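Local coordinates for trehalose-6-phosphate phosphatase (Candida albicans, PDB 5DXF), which is a member of glycosyltransferase family 20, with the two-domain build of the GT-B clan, at residues I203-L208 / F226-P231. Numbering follows the deposited sequence.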
ATOM      1  N   ILE A 203      -4.716 -12.656   8.177  1.00 75.66           N
ATOM      2  CA  ILE A 203      -5.235 -11.357   8.578  1.00 73.88           C
ATOM      3  C   ILE A 203      -4.292 -10.235   8.206  1.00 69.58           C
ATOM      4  O   ILE A 203      -3.080 -10.371   8.326  1.00 63.45           O
ATOM      5  CB  ILE A 203      -5.510 -11.280  10.075  1.00 76.90           C
ATOM      6  CG1 ILE A 203      -6.430 -12.410  10.506  1.00 73.99           C
ATOM      7  CG2 ILE A 203      -6.147  -9.951  10.406  1.00 79.23           C
ATOM      8  CD1 ILE A 203      -5.838 -13.267  11.597  1.00 70.81           C
ATOM      9  N   HIS A 204      -4.836  -9.111   7.769  1.00 75.06           N
ATOM     10  CA  HIS A 204      -3.986  -8.020   7.326  1.00 68.53           C
ATOM     11  C   HIS A 204      -4.139  -6.709   8.080  1.00 65.37           C
ATOM     12  O   HIS A 204      -5.234  -6.224   8.302  1.00 65.77           O
ATOM     13  CB  HIS A 204      -4.196  -7.771   5.840  1.00 63.35           C
ATOM     14  CG  HIS A 204      -4.188  -9.013   5.011  1.00 62.55           C
ATOM     15  ND1 HIS A 204      -3.203  -9.283   4.092  1.00 67.47           N
ATOM     16  CD2 HIS A 204      -5.054 -10.046   4.947  1.00 66.88           C
ATOM     17  CE1 HIS A 204      -3.454 -10.435   3.503  1.00 69.62           C
ATOM     18  NE2 HIS A 204      -4.571 -10.920   4.007  1.00 74.50           N
ATOM     19  N   ASP A 205      -3.003  -6.161   8.476  1.00 61.75           N
ATOM     20  CA  ASP A 205      -2.840  -4.757   8.826  1.00 61.49           C
ATOM     21  C   ASP A 205      -3.259  -4.295  10.215  1.00 61.71           C
ATOM     22  O   ASP A 205      -3.705  -5.069  11.038  1.00 62.72           O
ATOM     23  CB  ASP A 205      -3.440  -3.857   7.755  1.00 53.00           C
ATOM     24  CG  ASP A 205      -2.392  -3.193   6.910  1.00 53.89           C
ATOM     25  OD1 ASP A 205      -1.205  -3.507   7.076  1.00 53.43           O
ATOM     26  OD2 ASP A 205      -2.752  -2.356   6.070  1.00 54.64           O
ATOM     27  N   TYR A 206      -3.094  -3.001  10.440  1.00 64.11           N
ATOM     28  CA  TYR A 206      -3.207  -2.374  11.751  1.00 66.75           C
ATOM     29  C   TYR A 206      -4.585  -2.365  12.399  1.00 60.87           C
ATOM     30  O   TYR A 206      -4.697  -2.216  13.605  1.00 64.33           O
ATOM     31  CB  TYR A 206      -2.588  -0.980  11.735  1.00 60.21           C
ATOM     32  CG  TYR A 206      -3.075  -0.103  10.622  1.00 61.57           C
ATOM     33  CD1 TYR A 206      -2.633  -0.283   9.331  1.00 59.24           C
ATOM     34  CD2 TYR A 206      -3.976   0.910  10.868  1.00 56.08           C
ATOM     35  CE1 TYR A 206      -3.080   0.527   8.310  1.00 61.39           C
ATOM     36  CE2 TYR A 206      -4.429   1.722   9.860  1.00 58.72           C
ATOM     37  CZ  TYR A 206      -3.976   1.529   8.585  1.00 67.81           C
ATOM     38  OH  TYR A 206      -4.433   2.341   7.585  1.00 59.84           O
ATOM     39  N   TYR A 207      -5.634  -2.474  11.602  1.00 60.94           N
ATOM     40  CA  TYR A 207      -6.984  -2.478  12.153  1.00 64.20           C
ATOM     41  C   TYR A 207      -7.249  -3.754  12.946  1.00 69.11           C
ATOM     42  O   TYR A 207      -8.149  -3.805  13.785  1.00 63.64           O
ATOM     43  CB  TYR A 207      -8.024  -2.335  11.039  1.00 68.65           C
ATOM     44  CG  TYR A 207      -8.219  -0.927  10.519  1.00 64.62           C
ATOM     45  CD1 TYR A 207      -9.361  -0.204  10.834  1.00 63.19           C
ATOM     46  CD2 TYR A 207      -7.266  -0.325   9.709  1.00 63.89           C
ATOM     47  CE1 TYR A 207      -9.550   1.081  10.355  1.00 61.23           C
ATOM     48  CE2 TYR A 207      -7.447   0.957   9.225  1.00 62.69           C
ATOM     49  CZ  TYR A 207      -8.588   1.657   9.553  1.00 57.66           C
ATOM     50  OH  TYR A 207      -8.765   2.933   9.073  1.00 55.57           O
ATOM     51  N   LEU A 208      -6.453  -4.782  12.678  1.00 69.54           N
ATOM     52  CA  LEU A 208      -6.707  -6.110  13.218  1.00 70.91           C
ATOM     53  C   LEU A 208      -5.531  -6.659  14.022  1.00 71.02           C
ATOM     54  O   LEU A 208      -5.297  -7.868  14.052  1.00 69.52           O
ATOM     55  CB  LEU A 208      -7.055  -7.061  12.073  1.00 71.05           C
ATOM     56  CG  LEU A 208      -8.249  -6.575  11.249  1.00 79.16           C
ATOM     57  CD1 LEU A 208      -8.568  -7.537  10.118  1.00 83.42           C
ATOM     58  CD2 LEU A 208      -9.452  -6.368  12.156  1.00 76.33           C
ATOM     59  N   PHE A 226      -0.207 -13.541  10.146  1.00 65.12           N
ATOM     60  CA  PHE A 226      -0.480 -12.122  10.076  1.00 60.34           C
ATOM     61  C   PHE A 226       0.512 -11.391   9.191  1.00 56.19           C
ATOM     62  O   PHE A 226       1.712 -11.566   9.306  1.00 52.40           O
ATOM     63  CB  PHE A 226      -0.522 -11.506  11.469  1.00 60.96           C
ATOM     64  CG  PHE A 226      -0.947 -10.073  11.472  1.00 61.39           C
ATOM     65  CD1 PHE A 226      -2.258  -9.733  11.703  1.00 67.11           C
ATOM     66  CD2 PHE A 226      -0.036  -9.070  11.218  1.00 55.61           C
ATOM     67  CE1 PHE A 226      -2.657  -8.417  11.695  1.00 65.18           C
ATOM     68  CE2 PHE A 226      -0.423  -7.755  11.207  1.00 54.42           C
ATOM     69  CZ  PHE A 226      -1.736  -7.430  11.447  1.00 68.12           C
ATOM     70  N   PHE A 227      -0.005 -10.569   8.296  1.00 57.45           N
ATOM     71  CA  PHE A 227       0.846  -9.742   7.469  1.00 56.98           C
ATOM     72  C   PHE A 227       0.589  -8.255   7.673  1.00 57.08           C
ATOM     73  O   PHE A 227      -0.540  -7.805   7.678  1.00 59.20           O
ATOM     74  CB  PHE A 227       0.696 -10.099   6.002  1.00 49.67           C
ATOM     75  CG  PHE A 227       1.795  -9.568   5.157  1.00 45.50           C
ATOM     76  CD1 PHE A 227       1.728  -8.305   4.641  1.00 47.28           C
ATOM     77  CD2 PHE A 227       2.905 -10.326   4.903  1.00 51.13           C
ATOM     78  CE1 PHE A 227       2.748  -7.802   3.873  1.00 48.08           C
ATOM     79  CE2 PHE A 227       3.930  -9.837   4.130  1.00 54.17           C
ATOM     80  CZ  PHE A 227       3.850  -8.570   3.613  1.00 49.42           C
ATOM     81  N   LEU A 228       1.659  -7.500   7.842  1.00 52.71           N
ATOM     82  CA  LEU A 228       1.559  -6.059   8.021  1.00 52.99           C
ATOM     83  C   LEU A 228       1.960  -5.356   6.732  1.00 51.97           C
ATOM     84  O   LEU A 228       3.102  -5.464   6.293  1.00 56.81           O
ATOM     85  CB  LEU A 228       2.441  -5.597   9.181  1.00 53.17           C
ATOM     86  CG  LEU A 228       2.168  -4.185   9.695  1.00 54.69           C
ATOM     87  CD1 LEU A 228       0.828  -4.144  10.411  1.00 54.60           C
ATOM     88  CD2 LEU A 228       3.288  -3.708  10.606  1.00 54.05           C
ATOM     89  N   HIS A 229       1.019  -4.645   6.118  1.00 50.51           N
ATOM     90  CA  HIS A 229       1.291  -3.948   4.861  1.00 57.88           C
ATOM     91  C   HIS A 229       1.995  -2.626   5.131  1.00 52.37           C
ATOM     92  O   HIS A 229       2.809  -2.163   4.330  1.00 50.61           O
ATOM     93  CB  HIS A 229      -0.002  -3.706   4.074  1.00 54.60           C
ATOM     94  CG  HIS A 229      -0.652  -4.954   3.571  1.00 61.83           C
ATOM     95  ND1 HIS A 229      -0.528  -5.383   2.266  1.00 52.55           N
ATOM     96  CD2 HIS A 229      -1.448  -5.858   4.189  1.00 57.47           C
ATOM     97  CE1 HIS A 229      -1.211  -6.499   2.106  1.00 50.51           C
ATOM     98  NE2 HIS A 229      -1.779  -6.810   3.257  1.00 59.56           N
ATOM     99  N   VAL A 230       1.665  -2.019   6.264  1.00 51.34           N
ATOM    100  CA  VAL A 230       2.281  -0.765   6.676  1.00 55.12           C
ATOM    101  C   VAL A 230       3.613  -1.017   7.384  1.00 51.18           C
ATOM    102  O   VAL A 230       3.878  -2.144   7.807  1.00 51.53           O
ATOM    103  CB  VAL A 230       1.332   0.031   7.608  1.00 51.64           C
ATOM    104  CG1 VAL A 230       0.180   0.599   6.805  1.00 48.86           C
ATOM    105  CG2 VAL A 230       0.817  -0.851   8.741  1.00 46.66           C
ATOM    106  N   PRO A 231       4.396   0.020   7.599  1.00 53.15           N
ATOM    107  CA  PRO A 231       5.668  -0.111   8.305  1.00 55.31           C
ATOM    108  C   PRO A 231       5.490  -0.420   9.782  1.00 49.67           C
ATOM    109  O   PRO A 231       4.444  -0.155  10.337  1.00 48.74           O
ATOM    110  CB  PRO A 231       6.279   1.271   8.157  1.00 52.39           C
ATOM    111  CG  PRO A 231       5.698   1.798   6.909  1.00 51.53           C
ATOM    112  CD  PRO A 231       4.308   1.275   6.847  1.00 45.90           C
TER
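H204 and H229 each carry CG anti to the carbonyl carbon, and these torsions turn the two imidazoles rim to rim, with H204 ND1 3.0 Å from H229 NE2. The rings stand where two neighbouring parallel strands, 200-204 and 223-227, run out into loops; helix 211-218 connects the strands in a beta-alpha-beta crossover of the Rossmann-like sheet expected in a GT-B domain. The histidine pair is a hydrogen bond in which either nitrogen could be the donor; the ring planes are tilted by 31°, and neither ring covers the other. H204 NE2 is hydrogen-bonded to N35 OD1, which gives the H204 ring polar partners at both nitrogens.

Register is set by I203 O, which accepts F227 N at 3.1 Å, and by the hydrogen bond from D205 N to F227 O.

Past the strands, the D205 carboxylate takes over from the backbone. D205 OD1 receives H229 N at 2.7 Å, on the syn side but 28° out of the carboxylate plane, and more weakly V230 N, so one oxygen holds the successive amides of H229 and V230 where the chain leaves the sheet.

On the face shared with I203, F226 has CG anti to its backbone N (chi1 -174°), which brings the ring across to 203-208: I203 O lies 3.5 Å above the plane of the F226 ring, offset toward its rim, while D205 O meets the edge in the ring plane. Y206 crosses V230 at about a right angle, its hydroxyl hydrogen-bonded to E153 OE2 of helix 147-160 and its ring atom CD1 3.5 Å from V230 CG2.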